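Local coordinates for protein Beta2-bungarotoxin (Bungarus multicinctus, PDB 1BUN) that probably acts as a presynaptic neurotoxin, a phospholipase A2 chain disulfide-linked to this small Kunitz-type chain, which is thought to direct it to nerve-terminal potassium channels, at residues 6-12 with 40-45. Residues are numbered along the deposited sequence; the frame is centred on the assembly and turned at random.
Sequences DCDKPPD and CNGNGN
Two irregular loops meet here with antiparallel polarity: Cys7 lies across from Asn45 (CA to CA 5.4 Å) and Asp12 across from Gly42, while a type I beta turn from Asp6 to Lys9 shapes one end of 6-12. Two asparagine amides of 40-45 supply two of the four hydrogen bonds between the loops. Asn43 sends ND2 to Pro10 O at 2.7 Å; the oxygen lies in the plane of the amide, but the donor stands 28° off the carbonyl plane of Pro10. With CG set between its backbone N and carbonyl carbon (chi1 73°), Asn43 also turns OD1 back over its own chain, where it accepts from Asn45 N in an Asx turn; this N-H comes from above the carbonyl plane. Asn45, whose CG swings away from the backbone N (chi1 -171°), gives ND2 to Lys9 O at 3.0 Å, and its OD1 accepts from Tyr25 N of strand 20-26, so both ends of this buried amide are held. At one end of the contact, Asp12 OD2 takes Gly42 N at 2.7 Å through its anti lone pair and lies against Cys40 CB, while OD1 turns to Lys14 N. At the other, the carboxylate of Asp6 is shared: OD1 forms a salt bridge with Lys9 NZ at 2.7 Å, and OD2 receives a weak bond from Gly44 N. Between the loops a water accepts from Asp12 N and lies close to Asn43 OD1 and Asn45 O. Disulfide Cys7-Cys57 ties 6-12 to helix 50-57, and Cys16-Cys40 ties 40-45 to a later part of the loop that holds 6-12. This is the small, disulfide-rich Kunitz (BPTI) fold, its N-terminal loop packed against the loop between strand 31-37 and helix 50-57.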
# COMPACT_ATOMS: atom_id res chain seq x y z
N ASP B 6 -1.08 10.57 15.11
CA ASP B 6 -1.14 11.94 15.63
C ASP B 6 -2.20 12.84 15.01
O ASP B 6 -2.36 14.00 15.41
CB ASP B 6 0.24 12.59 15.53
CG ASP B 6 1.29 11.83 16.35
OD1 ASP B 6 0.97 11.45 17.51
OD2 ASP B 6 2.43 11.62 15.86
N CYS B 7 -2.99 12.29 14.10
CA CYS B 7 -4.02 13.03 13.39
C CYS B 7 -4.99 13.90 14.19
O CYS B 7 -5.65 14.78 13.62
CB CYS B 7 -4.81 12.07 12.49
SG CYS B 7 -3.78 11.39 11.15
N ASP B 8 -5.10 13.66 15.49
CA ASP B 8 -6.01 14.45 16.29
C ASP B 8 -5.34 15.30 17.37
O ASP B 8 -5.99 15.78 18.29
CB ASP B 8 -7.08 13.54 16.91
CG ASP B 8 -7.95 12.87 15.86
OD1 ASP B 8 -8.63 13.60 15.11
OD2 ASP B 8 -7.93 11.63 15.77
N LYS B 9 -4.03 15.47 17.27
CA LYS B 9 -3.31 16.27 18.25
C LYS B 9 -3.23 17.67 17.68
O LYS B 9 -3.44 17.86 16.47
CB LYS B 9 -1.91 15.70 18.45
CG LYS B 9 -1.95 14.35 19.11
CD LYS B 9 -0.59 13.74 19.19
CE LYS B 9 -0.60 12.56 20.13
NZ LYS B 9 0.74 11.90 20.14
N PRO B 10 -2.99 18.69 18.52
CA PRO B 10 -2.93 20.01 17.90
C PRO B 10 -1.62 20.16 17.12
O PRO B 10 -0.62 19.55 17.48
CB PRO B 10 -3.08 20.95 19.10
CG PRO B 10 -2.38 20.23 20.17
CD PRO B 10 -2.85 18.80 19.99
N PRO B 11 -1.66 20.87 15.98
CA PRO B 11 -0.50 21.10 15.13
C PRO B 11 0.56 21.88 15.88
O PRO B 11 0.25 22.88 16.54
CB PRO B 11 -1.11 21.92 13.98
CG PRO B 11 -2.17 22.71 14.65
CD PRO B 11 -2.82 21.61 15.45
N ASP B 12 1.82 21.47 15.75
CA ASP B 12 2.91 22.13 16.44
C ASP B 12 3.37 23.40 15.69
O ASP B 12 4.13 23.33 14.72
CB ASP B 12 4.05 21.11 16.67
CG ASP B 12 5.27 21.70 17.32
OD1 ASP B 12 5.34 22.93 17.49
OD2 ASP B 12 6.19 20.94 17.67
N CYS B 40 9.43 22.13 14.38
CA CYS B 40 9.80 21.61 15.70
C CYS B 40 9.41 20.15 15.90
O CYS B 40 9.78 19.54 16.91
CB CYS B 40 9.13 22.45 16.78
SG CYS B 40 9.63 24.18 16.68
N ASN B 41 8.61 19.64 14.98
CA ASN B 41 8.15 18.25 15.00
C ASN B 41 7.73 17.68 16.36
O ASN B 41 8.09 16.55 16.71
CB ASN B 41 9.22 17.36 14.38
CG ASN B 41 8.67 16.04 13.97
OD1 ASN B 41 7.65 15.98 13.29
ND2 ASN B 41 9.32 14.96 14.38
N GLY B 42 6.96 18.45 17.13
CA GLY B 42 6.51 18.00 18.43
C GLY B 42 5.55 16.84 18.28
O GLY B 42 5.22 16.17 19.26
N ASN B 43 5.07 16.63 17.05
CA ASN B 43 4.16 15.56 16.72
C ASN B 43 4.13 15.54 15.22
O ASN B 43 4.47 16.55 14.62
CB ASN B 43 2.76 15.77 17.33
CG ASN B 43 1.94 16.86 16.64
OD1 ASN B 43 2.11 17.17 15.47
ND2 ASN B 43 1.00 17.43 17.38
N GLY B 44 3.63 14.46 14.62
CA GLY B 44 3.61 14.36 13.18
C GLY B 44 2.37 14.81 12.44
O GLY B 44 2.19 14.42 11.28
N ASN B 45 1.51 15.60 13.07
CA ASN B 45 0.29 16.09 12.41
C ASN B 45 0.71 17.33 11.65
O ASN B 45 0.60 18.47 12.13
CB ASN B 45 -0.80 16.43 13.45
CG ASN B 45 -2.15 16.73 12.80
OD1 ASN B 45 -2.28 16.74 11.58
ND2 ASN B 45 -3.17 16.96 13.62
O HOH W 1 2.40 19.17 14.11
O HOH W 2 6.61 23.56 14.73